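Local coordinates for protein putative polyketide synthase (Brevibacillus brevis, PDB 5HU7) that probably removes water from beta-hydroxyacyl chains carried on an acyl carrier protein, as a dehydratase domain of a trans-AT polyketide synthase, at residues A54-A59 and G240-E245; L109-Y114 and V126-M131; G187-K192 and T220-T225. One frame throughout, in Å; residues are numbered along the deposited sequence.

Interaction 1. Residues A54-A59 and G240-E245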
ATOM      1  N   ALA A  54      -8.981 -19.243   0.087  1.00 59.34           N
ATOM      2  CA  ALA A  54      -8.445 -17.993  -0.407  1.00 59.52           C
ATOM      3  C   ALA A  54      -8.988 -16.810   0.392  1.00 62.04           C
ATOM      4  O   ALA A  54      -8.249 -15.863   0.637  1.00 61.16           O
ATOM      5  CB  ALA A  54      -8.745 -17.831  -1.872  1.00 61.07           C
ATOM      6  N   TYR A  55     -10.242 -16.917   0.905  1.00 56.77           N
ATOM      7  CA  TYR A  55     -10.837 -15.883   1.742  1.00 55.08           C
ATOM      8  C   TYR A  55     -10.107 -15.769   3.073  1.00 58.99           C
ATOM      9  O   TYR A  55      -9.941 -14.665   3.579  1.00 62.28           O
ATOM     10  CB  TYR A  55     -12.308 -16.212   2.037  1.00 54.10           C
ATOM     11  CG  TYR A  55     -13.238 -16.129   0.850  1.00 52.85           C
ATOM     12  CD1 TYR A  55     -13.702 -14.896   0.387  1.00 54.28           C
ATOM     13  CD2 TYR A  55     -13.760 -17.276   0.276  1.00 53.90           C
ATOM     14  CE1 TYR A  55     -14.670 -14.820  -0.622  1.00 53.96           C
ATOM     15  CE2 TYR A  55     -14.702 -17.212  -0.748  1.00 55.40           C
ATOM     16  CZ  TYR A  55     -15.184 -15.983  -1.164  1.00 58.83           C
ATOM     17  OH  TYR A  55     -16.132 -15.917  -2.141  1.00 66.43           O
ATOM     18  N   LEU A  56      -9.681 -16.902   3.649  1.00 52.71           N
ATOM     19  CA  LEU A  56      -8.989 -16.915   4.931  1.00 53.16           C
ATOM     20  C   LEU A  56      -7.579 -16.414   4.815  1.00 56.56           C
ATOM     21  O   LEU A  56      -7.109 -15.652   5.659  1.00 57.01           O
ATOM     22  CB  LEU A  56      -8.989 -18.319   5.501  1.00 55.04           C
ATOM     23  CG  LEU A  56     -10.367 -18.978   5.719  1.00 58.89           C
ATOM     24  CD1 LEU A  56     -10.176 -20.426   6.138  1.00 59.79           C
ATOM     25  CD2 LEU A  56     -11.170 -18.236   6.728  1.00 56.80           C
ATOM     26  N   GLU A  57      -6.893 -16.873   3.784  1.00 55.63           N
ATOM     27  CA  GLU A  57      -5.519 -16.472   3.447  1.00 57.22           C
ATOM     28  C   GLU A  57      -5.423 -14.957   3.131  1.00 59.83           C
ATOM     29  O   GLU A  57      -4.516 -14.299   3.627  1.00 57.73           O
ATOM     30  CB  GLU A  57      -5.020 -17.313   2.262  1.00 59.26           C
ATOM     31  CG  GLU A  57      -3.580 -17.111   1.866  1.00 66.96           C
ATOM     32  CD  GLU A  57      -2.568 -17.227   2.980  1.00 77.12           C
ATOM     33  OE1 GLU A  57      -2.750 -18.104   3.846  1.00 83.54           O
ATOM     34  OE2 GLU A  57      -1.608 -16.424   3.018  1.00 78.18           O
ATOM     35  N   MET A  58      -6.383 -14.417   2.355  1.00 59.49           N
ATOM     36  CA  MET A  58      -6.450 -12.986   2.020  1.00 61.31           C
ATOM     37  C   MET A  58      -6.674 -12.135   3.282  1.00 62.32           C
ATOM     38  O   MET A  58      -5.974 -11.163   3.500  1.00 60.83           O
ATOM     39  CB  MET A  58      -7.558 -12.705   0.991  1.00 64.81           C
ATOM     40  CG  MET A  58      -7.404 -11.376   0.305  1.00 72.62           C
ATOM     41  SD  MET A  58      -8.812 -10.828  -0.702  1.00 79.27           S
ATOM     42  CE  MET A  58      -8.852 -11.980  -1.849  1.00 76.29           C
ATOM     43  N   ALA A  59      -7.639 -12.519   4.111  1.00 57.62           N
ATOM     44  CA  ALA A  59      -7.951 -11.838   5.371  1.00 55.92           C
ATOM     45  C   ALA A  59      -6.771 -11.846   6.338  1.00 58.77           C
ATOM     46  O   ALA A  59      -6.492 -10.831   6.980  1.00 59.89           O
ATOM     47  CB  ALA A  59      -9.130 -12.518   6.021  1.00 55.36           C
ATOM     48  N   GLY A 240     -20.259 -22.196  -2.743  1.00 62.50           N
ATOM     49  CA  GLY A 240     -19.282 -21.143  -2.507  1.00 60.77           C
ATOM     50  C   GLY A 240     -19.333 -20.463  -1.137  1.00 61.23           C
ATOM     51  O   GLY A 240     -18.508 -19.590  -0.859  1.00 57.79           O
ATOM     52  N   THR A 241     -20.267 -20.853  -0.257  1.00 57.98           N
ATOM     53  CA  THR A 241     -20.356 -20.264   1.080  1.00 57.17           C
ATOM     54  C   THR A 241     -19.743 -21.159   2.164  1.00 58.47           C
ATOM     55  O   THR A 241     -19.608 -22.363   2.006  1.00 59.57           O
ATOM     56  CB  THR A 241     -21.813 -19.909   1.464  1.00 63.32           C
ATOM     57  OG1 THR A 241     -22.559 -21.090   1.720  1.00 60.53           O
ATOM     58  CG2 THR A 241     -22.504 -19.000   0.445  1.00 60.64           C
ATOM     59  N   PHE A 242     -19.413 -20.560   3.274  1.00 54.59           N
ATOM     60  CA  PHE A 242     -18.958 -21.265   4.445  1.00 55.50           C
ATOM     61  C   PHE A 242     -19.025 -20.370   5.666  1.00 57.67           C
ATOM     62  O   PHE A 242     -19.101 -19.156   5.544  1.00 56.58           O
ATOM     63  CB  PHE A 242     -17.528 -21.807   4.269  1.00 57.18           C
ATOM     64  CG  PHE A 242     -16.434 -20.759   4.391  1.00 57.63           C
ATOM     65  CD1 PHE A 242     -15.885 -20.435   5.634  1.00 59.62           C
ATOM     66  CD2 PHE A 242     -15.921 -20.135   3.267  1.00 57.96           C
ATOM     67  CE1 PHE A 242     -14.801 -19.566   5.728  1.00 58.68           C
ATOM     68  CE2 PHE A 242     -14.856 -19.247   3.371  1.00 59.89           C
ATOM     69  CZ  PHE A 242     -14.292 -18.982   4.588  1.00 57.55           C
ATOM     70  N   THR A 243     -18.998 -21.004   6.844  1.00 54.87           N
ATOM     71  CA  THR A 243     -18.888 -20.366   8.146  1.00 54.18           C
ATOM     72  C   THR A 243     -17.773 -21.071   8.915  1.00 56.94           C
ATOM     73  O   THR A 243     -17.543 -22.269   8.712  1.00 56.52           O
ATOM     74  CB  THR A 243     -20.205 -20.394   8.949  1.00 66.19           C
ATOM     75  OG1 THR A 243     -20.614 -21.741   9.123  1.00 71.60           O
ATOM     76  CG2 THR A 243     -21.309 -19.567   8.303  1.00 63.10           C
ATOM     77  N   LEU A 244     -17.078 -20.334   9.785  1.00 52.95           N
ATOM     78  CA  LEU A 244     -16.012 -20.912  10.598  1.00 51.65           C
ATOM     79  C   LEU A 244     -16.000 -20.224  11.922  1.00 53.07           C
ATOM     80  O   LEU A 244     -15.737 -19.033  12.004  1.00 50.60           O
ATOM     81  CB  LEU A 244     -14.686 -20.779   9.838  1.00 50.45           C
ATOM     82  CG  LEU A 244     -13.375 -21.146  10.501  1.00 54.51           C
ATOM     83  CD1 LEU A 244     -13.329 -22.533  10.877  1.00 55.38           C
ATOM     84  CD2 LEU A 244     -12.230 -20.876   9.560  1.00 60.74           C
ATOM     85  N   GLU A 245     -16.320 -20.963  12.969  1.00 52.76           N
ATOM     86  CA  GLU A 245     -16.368 -20.396  14.302  1.00 53.02           C
ATOM     87  C   GLU A 245     -15.033 -19.907  14.806  1.00 55.86           C
ATOM     88  O   GLU A 245     -14.985 -18.840  15.390  1.00 55.59           O
ATOM     89  CB  GLU A 245     -17.010 -21.366  15.310  1.00 56.01           C
ATOM     90  CG  GLU A 245     -18.511 -21.178  15.450  1.00 79.63           C
ATOM     91  CD  GLU A 245     -18.931 -19.757  15.807  1.00117.37           C
ATOM     92  OE1 GLU A 245     -18.602 -19.300  16.929  1.00101.21           O
ATOM     93  OE2 GLU A 245     -19.490 -19.066  14.920  1.00119.14           O
TER
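Tyr55 and Leu56, on helix 52-65, pack against Phe242 and Leu244 of strand 241-249. The setting is the double hot dog fold of polyketide synthase dehydratases. The helix is probably the central helix of the first hot dog, and the strand probably belongs to the second. The contact is apolar and buried. The rim of the Phe242 ring is its centre. Phe242 CG sits between the backbone N and the carbonyl carbon (chi1 76°). Tyr55 CD2 lies in the plane of that ring, 3.8 Å from Phe242 CE2. Leu56 CD2 comes to the same rim near the plane and touches Phe242 CZ and CE1. Phe242 and Leu244 both point toward the helix, while Thr241 points away. The axes are 11.5 Å apart at their closest and cross at -55°, a spacing bridged mainly by side chains.

Outside the contact, Phe242 and Leu244 bond through the backbone to Thr84 and Val82 of strand 76-84. Thr243 bonds to Ser295 on the other side. Tyr55 OH is hydrogen-bonded to Leu88 N, which fixes the far end of its ring, and Phe50 meets that ring edge-to-face. Two residues beyond Phe242, Leu244 CD2 touches both methyls of Leu56, with CD2 to CD2 at 4.0 Å.

Interaction 2. Residues L109-Y114 and V126-M131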
ATOM      1  N   LEU A 109      -9.985  -6.820  15.836  1.00 55.50           N
ATOM      2  CA  LEU A 109     -10.225  -6.119  14.592  1.00 55.09           C
ATOM      3  C   LEU A 109     -11.302  -6.832  13.844  1.00 55.74           C
ATOM      4  O   LEU A 109     -11.434  -8.031  13.983  1.00 52.98           O
ATOM      5  CB  LEU A 109      -8.992  -6.178  13.713  1.00 55.93           C
ATOM      6  CG  LEU A 109      -7.762  -5.562  14.248  1.00 63.86           C
ATOM      7  CD1 LEU A 109      -6.548  -6.128  13.562  1.00 65.58           C
ATOM      8  CD2 LEU A 109      -7.842  -4.047  14.158  1.00 66.27           C
ATOM      9  N   ALA A 110     -11.979  -6.112  12.955  1.00 52.84           N
ATOM     10  CA  ALA A 110     -12.959  -6.692  12.051  1.00 50.72           C
ATOM     11  C   ALA A 110     -12.428  -6.579  10.642  1.00 54.92           C
ATOM     12  O   ALA A 110     -11.685  -5.657  10.312  1.00 53.10           O
ATOM     13  CB  ALA A 110     -14.274  -5.959  12.186  1.00 51.57           C
ATOM     14  N   TYR A 111     -12.765  -7.539   9.802  1.00 54.45           N
ATOM     15  CA  TYR A 111     -12.384  -7.435   8.396  1.00 53.24           C
ATOM     16  C   TYR A 111     -13.561  -7.702   7.502  1.00 55.37           C
ATOM     17  O   TYR A 111     -14.505  -8.381   7.895  1.00 52.18           O
ATOM     18  CB  TYR A 111     -11.200  -8.335   8.027  1.00 54.32           C
ATOM     19  CG  TYR A 111     -11.540  -9.794   7.864  1.00 53.14           C
ATOM     20  CD1 TYR A 111     -12.025 -10.281   6.664  1.00 54.59           C
ATOM     21  CD2 TYR A 111     -11.379 -10.688   8.912  1.00 54.28           C
ATOM     22  CE1 TYR A 111     -12.461 -11.597   6.544  1.00 54.43           C
ATOM     23  CE2 TYR A 111     -11.783 -12.021   8.798  1.00 55.73           C
ATOM     24  CZ  TYR A 111     -12.288 -12.481   7.602  1.00 61.25           C
ATOM     25  OH  TYR A 111     -12.661 -13.794   7.512  1.00 69.34           O
ATOM     26  N   LYS A 112     -13.501  -7.172   6.280  1.00 55.31           N
ATOM     27  CA  LYS A 112     -14.501  -7.427   5.252  1.00 53.83           C
ATOM     28  C   LYS A 112     -13.824  -7.561   3.935  1.00 54.64           C
ATOM     29  O   LYS A 112     -13.049  -6.695   3.566  1.00 55.05           O
ATOM     30  CB  LYS A 112     -15.512  -6.300   5.112  1.00 57.24           C
ATOM     31  CG  LYS A 112     -16.408  -6.101   6.291  1.00 71.41           C
ATOM     32  CD  LYS A 112     -17.718  -5.406   5.879  1.00 83.25           C
ATOM     33  CE  LYS A 112     -17.927  -4.063   6.508  1.00 83.98           C
ATOM     34  NZ  LYS A 112     -18.434  -4.173   7.878  1.00 68.66           N
ATOM     35  N   ILE A 113     -14.216  -8.562   3.167  1.00 51.37           N
ATOM     36  CA  ILE A 113     -13.729  -8.774   1.815  1.00 49.66           C
ATOM     37  C   ILE A 113     -14.912  -8.366   0.975  1.00 54.95           C
ATOM     38  O   ILE A 113     -16.005  -8.870   1.180  1.00 57.19           O
ATOM     39  CB  ILE A 113     -13.249 -10.210   1.551  1.00 51.08           C
ATOM     40  CG1 ILE A 113     -11.997 -10.511   2.389  1.00 50.43           C
ATOM     41  CG2 ILE A 113     -12.956 -10.424   0.066  1.00 51.83           C
ATOM     42  CD1 ILE A 113     -11.563 -12.042   2.487  1.00 55.03           C
ATOM     43  N   TYR A 114     -14.722  -7.437   0.066  1.00 52.90           N
ATOM     44  CA  TYR A 114     -15.842  -6.927  -0.713  1.00 55.67           C
ATOM     45  C   TYR A 114     -15.404  -6.455  -2.082  1.00 59.82           C
ATOM     46  O   TYR A 114     -14.227  -6.213  -2.300  1.00 58.66           O
ATOM     47  CB  TYR A 114     -16.529  -5.780   0.084  1.00 58.09           C
ATOM     48  CG  TYR A 114     -15.691  -4.535   0.232  1.00 56.74           C
ATOM     49  CD1 TYR A 114     -14.867  -4.348   1.327  1.00 57.12           C
ATOM     50  CD2 TYR A 114     -15.777  -3.507  -0.700  1.00 58.20           C
ATOM     51  CE1 TYR A 114     -14.094  -3.192   1.465  1.00 56.89           C
ATOM     52  CE2 TYR A 114     -15.031  -2.337  -0.560  1.00 59.54           C
ATOM     53  CZ  TYR A 114     -14.189  -2.182   0.520  1.00 66.02           C
ATOM     54  OH  TYR A 114     -13.443  -1.030   0.619  1.00 68.82           O
ATOM     55  N   VAL A 126     -20.396  -7.348   0.125  1.00 61.12           N
ATOM     56  CA  VAL A 126     -19.504  -7.975   1.113  1.00 57.44           C
ATOM     57  C   VAL A 126     -19.623  -9.476   0.953  1.00 61.34           C
ATOM     58  O   VAL A 126     -20.702 -10.047   1.126  1.00 63.07           O
ATOM     59  CB  VAL A 126     -19.813  -7.544   2.571  1.00 58.74           C
ATOM     60  CG1 VAL A 126     -18.941  -8.317   3.568  1.00 55.70           C
ATOM     61  CG2 VAL A 126     -19.613  -6.041   2.729  1.00 58.89           C
ATOM     62  N   HIS A 127     -18.519 -10.115   0.622  1.00 55.86           N
ATOM     63  CA  HIS A 127     -18.483 -11.546   0.384  1.00 54.74           C
ATOM     64  C   HIS A 127     -18.117 -12.292   1.633  1.00 58.12           C
ATOM     65  O   HIS A 127     -18.660 -13.344   1.863  1.00 58.78           O
ATOM     66  CB  HIS A 127     -17.465 -11.886  -0.740  1.00 55.25           C
ATOM     67  CG  HIS A 127     -17.679 -11.122  -2.011  1.00 59.58           C
ATOM     68  ND1 HIS A 127     -18.855 -11.222  -2.721  1.00 62.58           N
ATOM     69  CD2 HIS A 127     -16.887 -10.205  -2.614  1.00 61.42           C
ATOM     70  CE1 HIS A 127     -18.735 -10.383  -3.745  1.00 62.73           C
ATOM     71  NE2 HIS A 127     -17.571  -9.748  -3.718  1.00 62.31           N
ATOM     72  N   SER A 128     -17.176 -11.782   2.419  1.00 54.18           N
ATOM     73  CA  SER A 128     -16.709 -12.452   3.619  1.00 53.73           C
ATOM     74  C   SER A 128     -16.369 -11.438   4.722  1.00 54.96           C
ATOM     75  O   SER A 128     -15.967 -10.334   4.416  1.00 53.64           O
ATOM     76  CB  SER A 128     -15.475 -13.293   3.283  1.00 55.71           C
ATOM     77  OG  SER A 128     -15.086 -14.139   4.351  1.00 63.34           O
ATOM     78  N   HIS A 129     -16.588 -11.802   5.975  1.00 50.92           N
ATOM     79  CA  HIS A 129     -16.232 -10.974   7.117  1.00 51.44           C
ATOM     80  C   HIS A 129     -15.907 -11.855   8.321  1.00 54.96           C
ATOM     81  O   HIS A 129     -16.302 -13.018   8.374  1.00 54.04           O
ATOM     82  CB  HIS A 129     -17.327  -9.934   7.447  1.00 52.91           C
ATOM     83  CG  HIS A 129     -18.647 -10.530   7.799  1.00 57.80           C
ATOM     84  ND1 HIS A 129     -19.603 -10.656   6.822  1.00 61.59           N
ATOM     85  CD2 HIS A 129     -19.124 -11.092   8.928  1.00 60.40           C
ATOM     86  CE1 HIS A 129     -20.626 -11.279   7.378  1.00 61.78           C
ATOM     87  NE2 HIS A 129     -20.362 -11.616   8.611  1.00 61.40           N
ATOM     88  N   GLY A 130     -15.176 -11.297   9.259  1.00 51.53           N
ATOM     89  CA  GLY A 130     -14.802 -11.991  10.471  1.00 50.24           C
ATOM     90  C   GLY A 130     -14.022 -11.118  11.417  1.00 52.43           C
ATOM     91  O   GLY A 130     -13.723  -9.969  11.098  1.00 49.11           O
ATOM     92  N   MET A 131     -13.746 -11.639  12.604  1.00 53.00           N
ATOM     93  CA  MET A 131     -12.994 -10.934  13.639  1.00 54.77           C
ATOM     94  C   MET A 131     -11.628 -11.541  13.744  1.00 57.56           C
ATOM     95  O   MET A 131     -11.487 -12.740  13.503  1.00 56.34           O
ATOM     96  CB  MET A 131     -13.698 -11.060  14.989  1.00 59.09           C
ATOM     97  CG  MET A 131     -15.138 -10.569  14.972  1.00 66.59           C
ATOM     98  SD  MET A 131     -15.248  -8.787  14.766  1.00 76.07           S
ATOM     99  CE  MET A 131     -16.516  -8.660  13.500  1.00 73.99           C
TER
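Tyr111 and Gly130 form a hydrogen-bonded pair in the antiparallel hairpin of strands 108-115 and 125-135. Tyr111 N gives a nearly straight bond of 2.9 Å to Gly130 O, and Gly130 N returns a longer one to Tyr111 O. Ile113 N bonds to Ser128 O at 2.8 Å with an angle of 172° at the hydrogen. Ile113 O takes His127 N at 2.9 Å and, weakly, Ser128 N. His127 and Ser128 thus both face Ile113, a classic beta bulge.

The Tyr111 ring lies over the glycine backbone. Its CG sits between the backbone N and the carbonyl carbon (chi1 77°), and Gly130 N is 3.4 Å above the ring plane, near the rim. This resembles the aromatic rescue of glycine. Tyr111 OH is buried with no partner in the model.

The face of Ala110, Lys112 and Met131 carries aliphatic contacts. Ala110 CB touches Met131 CE at 3.7 Å. The aliphatic CD of Lys112 rests on Val126 CG2 at the same distance, and Lys112 makes a cation-pi contact with Tyr102.

Helix 52-65 packs on the face of Tyr111, Ile113 and Ser128 through Ala59 and Tyr55. Strand 95-105 flanks the hairpin beside 109-114, and strand 76-84 beside 126-131.

Interaction 3. Residues G187-K192 and T220-T225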
ATOM      1  N   GLY A 187     -15.447 -41.848  13.984  1.00 99.45           N
ATOM      2  CA  GLY A 187     -15.398 -40.446  14.405  1.00 96.52           C
ATOM      3  C   GLY A 187     -14.306 -39.571  13.809  1.00 96.12           C
ATOM      4  O   GLY A 187     -14.321 -38.353  14.056  1.00 94.77           O
ATOM      5  N   HIS A 188     -13.343 -40.143  13.033  1.00 90.58           N
ATOM      6  CA  HIS A 188     -12.300 -39.315  12.412  1.00 87.48           C
ATOM      7  C   HIS A 188     -11.665 -39.909  11.164  1.00 85.96           C
ATOM      8  O   HIS A 188     -11.694 -41.112  10.949  1.00 85.43           O
ATOM      9  CB  HIS A 188     -11.178 -38.936  13.424  1.00 88.24           C
ATOM     10  CG  HIS A 188     -10.187 -40.016  13.761  1.00 93.94           C
ATOM     11  ND1 HIS A 188      -9.203 -40.425  12.855  1.00 96.32           N
ATOM     12  CD2 HIS A 188      -9.982 -40.664  14.926  1.00 97.77           C
ATOM     13  CE1 HIS A 188      -8.499 -41.363  13.471  1.00 97.24           C
ATOM     14  NE2 HIS A 188      -8.913 -41.527  14.725  1.00 98.62           N
ATOM     15  N   VAL A 189     -11.048 -39.027  10.370  1.00 78.91           N
ATOM     16  CA  VAL A 189     -10.244 -39.395   9.224  1.00 77.35           C
ATOM     17  C   VAL A 189      -8.934 -38.655   9.377  1.00 76.13           C
ATOM     18  O   VAL A 189      -8.944 -37.487   9.746  1.00 73.26           O
ATOM     19  CB  VAL A 189     -10.907 -39.169   7.837  1.00 82.44           C
ATOM     20  CG1 VAL A 189     -12.126 -40.047   7.682  1.00 83.92           C
ATOM     21  CG2 VAL A 189     -11.283 -37.716   7.607  1.00 81.64           C
ATOM     22  N   LEU A 190      -7.805 -39.363   9.224  1.00 71.78           N
ATOM     23  CA  LEU A 190      -6.478 -38.748   9.289  1.00 69.68           C
ATOM     24  C   LEU A 190      -5.940 -38.862   7.880  1.00 70.01           C
ATOM     25  O   LEU A 190      -5.715 -39.969   7.388  1.00 69.60           O
ATOM     26  CB  LEU A 190      -5.552 -39.419  10.312  1.00 71.10           C
ATOM     27  CG  LEU A 190      -4.119 -38.904  10.321  1.00 75.81           C
ATOM     28  CD1 LEU A 190      -4.044 -37.526  10.965  1.00 73.05           C
ATOM     29  CD2 LEU A 190      -3.179 -39.913  11.017  1.00 80.14           C
ATOM     30  N   VAL A 191      -5.803 -37.726   7.208  1.00 63.48           N
ATOM     31  CA  VAL A 191      -5.374 -37.701   5.825  1.00 64.39           C
ATOM     32  C   VAL A 191      -3.899 -37.418   5.764  1.00 68.64           C
ATOM     33  O   VAL A 191      -3.466 -36.401   6.301  1.00 66.53           O
ATOM     34  CB  VAL A 191      -6.138 -36.593   5.040  1.00 67.62           C
ATOM     35  CG1 VAL A 191      -5.750 -36.600   3.573  1.00 68.30           C
ATOM     36  CG2 VAL A 191      -7.638 -36.756   5.181  1.00 66.82           C
ATOM     37  N   LYS A 192      -3.146 -38.253   5.061  1.00 67.19           N
ATOM     38  CA  LYS A 192      -1.729 -37.987   4.820  1.00 68.57           C
ATOM     39  C   LYS A 192      -1.679 -37.204   3.507  1.00 73.75           C
ATOM     40  O   LYS A 192      -2.166 -37.678   2.477  1.00 71.21           O
ATOM     41  CB  LYS A 192      -0.920 -39.270   4.709  1.00 70.56           C
ATOM     42  CG  LYS A 192       0.572 -39.004   4.559  1.00 89.46           C
ATOM     43  CD  LYS A 192       1.386 -40.253   4.803  1.00 96.03           C
ATOM     44  CE  LYS A 192       2.840 -40.055   4.478  1.00110.97           C
ATOM     45  NZ  LYS A 192       3.084 -39.909   3.016  1.00131.17           N
ATOM     46  N   THR A 220     -13.590 -34.779   3.657  1.00 82.07           N
ATOM     47  CA  THR A 220     -14.730 -34.458   4.524  1.00 82.13           C
ATOM     48  C   THR A 220     -15.945 -35.238   4.050  1.00 88.16           C
ATOM     49  O   THR A 220     -16.689 -35.777   4.878  1.00 87.99           O
ATOM     50  CB  THR A 220     -15.025 -32.949   4.651  1.00 86.23           C
ATOM     51  OG1 THR A 220     -15.484 -32.389   3.414  1.00 93.65           O
ATOM     52  CG2 THR A 220     -13.853 -32.153   5.203  1.00 79.17           C
ATOM     53  N   ARG A 221     -16.118 -35.348   2.724  1.00 87.19           N
ATOM     54  CA  ARG A 221     -17.214 -36.125   2.132  1.00 90.85           C
ATOM     55  C   ARG A 221     -17.119 -37.602   2.525  1.00 96.67           C
ATOM     56  O   ARG A 221     -18.142 -38.241   2.755  1.00 97.52           O
ATOM     57  CB  ARG A 221     -17.220 -35.992   0.605  1.00 94.57           C
ATOM     58  CG  ARG A 221     -17.654 -34.627   0.138  1.00108.46           C
ATOM     59  CD  ARG A 221     -17.334 -34.463  -1.329  1.00126.99           C
ATOM     60  NE  ARG A 221     -17.859 -33.216  -1.883  1.00138.79           N
ATOM     61  CZ  ARG A 221     -17.635 -32.794  -3.123  1.00154.32           C
ATOM     62  NH1 ARG A 221     -16.890 -33.516  -3.956  1.00146.42           N
ATOM     63  NH2 ARG A 221     -18.151 -31.645  -3.543  1.00137.59           N
ATOM     64  N   TYR A 222     -15.888 -38.130   2.622  1.00 94.11           N
ATOM     65  CA  TYR A 222     -15.644 -39.507   3.051  1.00 95.90           C
ATOM     66  C   TYR A 222     -16.053 -39.695   4.523  1.00101.25           C
ATOM     67  O   TYR A 222     -16.599 -40.738   4.879  1.00102.06           O
ATOM     68  CB  TYR A 222     -14.171 -39.911   2.808  1.00 96.51           C
ATOM     69  CG  TYR A 222     -13.825 -41.282   3.330  1.00100.27           C
ATOM     70  CD1 TYR A 222     -14.637 -42.378   3.059  1.00105.10           C
ATOM     71  CD2 TYR A 222     -12.705 -41.484   4.125  1.00100.68           C
ATOM     72  CE1 TYR A 222     -14.369 -43.630   3.606  1.00108.17           C
ATOM     73  CE2 TYR A 222     -12.421 -42.734   4.672  1.00103.56           C
ATOM     74  CZ  TYR A 222     -13.245 -43.812   4.390  1.00113.76           C
ATOM     75  OH  TYR A 222     -12.997 -45.072   4.885  1.00116.86           O
ATOM     76  N   LEU A 223     -15.807 -38.688   5.372  1.00 98.26           N
ATOM     77  CA  LEU A 223     -16.224 -38.752   6.779  1.00 99.01           C
ATOM     78  C   LEU A 223     -17.767 -38.698   6.865  1.00107.00           C
ATOM     79  O   LEU A 223     -18.386 -39.548   7.520  1.00108.51           O
ATOM     80  CB  LEU A 223     -15.604 -37.578   7.578  1.00 96.05           C
ATOM     81  CG  LEU A 223     -15.970 -37.480   9.068  1.00 98.71           C
ATOM     82  CD1 LEU A 223     -15.641 -38.769   9.832  1.00 98.46           C
ATOM     83  CD2 LEU A 223     -15.295 -36.287   9.712  1.00 98.35           C
ATOM     84  N   ILE A 224     -18.366 -37.706   6.169  1.00104.67           N
ATOM     85  CA  ILE A 224     -19.816 -37.469   6.120  1.00106.89           C
ATOM     86  C   ILE A 224     -20.599 -38.693   5.611  1.00116.41           C
ATOM     87  O   ILE A 224     -21.571 -39.075   6.267  1.00118.19           O
ATOM     88  CB  ILE A 224     -20.138 -36.168   5.316  1.00108.58           C
ATOM     89  CG1 ILE A 224     -19.665 -34.917   6.113  1.00105.93           C
ATOM     90  CG2 ILE A 224     -21.641 -36.068   4.990  1.00111.61           C
ATOM     91  CD1 ILE A 224     -19.472 -33.660   5.280  1.00107.03           C
ATOM     92  N   THR A 225     -20.178 -39.317   4.479  1.00115.55           N
ATOM     93  CA  THR A 225     -20.876 -40.503   3.921  1.00119.57           C
ATOM     94  C   THR A 225     -20.797 -41.783   4.793  1.00124.67           C
ATOM     95  O   THR A 225     -21.726 -42.591   4.751  1.00126.92           O
ATOM     96  CB  THR A 225     -20.403 -40.820   2.485  1.00133.67           C
ATOM     97  OG1 THR A 225     -18.982 -41.008   2.469  1.00134.20           O
ATOM     98  CG2 THR A 225     -20.840 -39.752   1.475  1.00132.35           C
TER
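Val189 meets Tyr222 and Leu223 where strand 188-193 packs against helix 212-227. This is a helix packed on a sheet, probably in the second hot dog of the dehydratase. The helix is probably the central one of that unit. The two run nearly antiparallel, at 157° between their directions, and their axes come within 8.6 Å.

The apolar contacts rest mainly on one methyl. Val189 CG1 lies anti to its own carbonyl carbon (chi1 -64°). It touches Tyr222 CD2 at 3.9 Å and CE2 at 4.0 Å, so it meets the ring obliquely, at its CD2-CE2 bond. The same CG1 is 4.3 Å from Leu223 CB. Tyr222 and Leu223 both point toward the strand, and each carries CG anti to its backbone N.

Leu223 also reaches the backbone where the strand begins. Its CD1 is 4.2 Å from His188 N and close to Gly187 C. Gly187 has positive phi (88°) and lies in the turn before the strand.

Within the helix, Arg221 O accepts from Thr225 OG1 at 2.9 Å and also from Thr225 N. The two donors approach from opposite faces of the carbonyl plane. The hydroxyl of Thr225 is thus held on its own helix. Outside the two segments, Tyr222 OH has a weak hydrogen bond with Arg184 NE.

Strands 258-263 and 179-185 flank the strand. Val189 and Val191 bond through the backbone to Ile261 and Ala259, and Leu190 to Tyr183. Side chains of both strands meet the helix, with Phe263 on Leu223 and Val182 on Tyr222. His188 points away from helix 212-227 and, with Leu190, packs on helix 145-150.

From the N terminus, segment 54-59 comes first, but its partner, 240-245, arrives only after 180 residues. Interaction 1 therefore closes a long loop and probably joins the first hot dog to the second. Interactions 2 and 3 both nest inside that loop. They follow in series, since the hairpin of interaction 2 is complete before interaction 3 opens at 187. Interaction 2 touches interaction 1: Tyr55 CD1 is 3.8 Å from Ser128 CB, so helix 52-65 spans from the hairpin to the strand at 240-245. Interaction 3 touches neither. Its centre is about 29 Å from that of interaction 2, across the centre of the chain, and it joins helix and strand probably within the second hot dog.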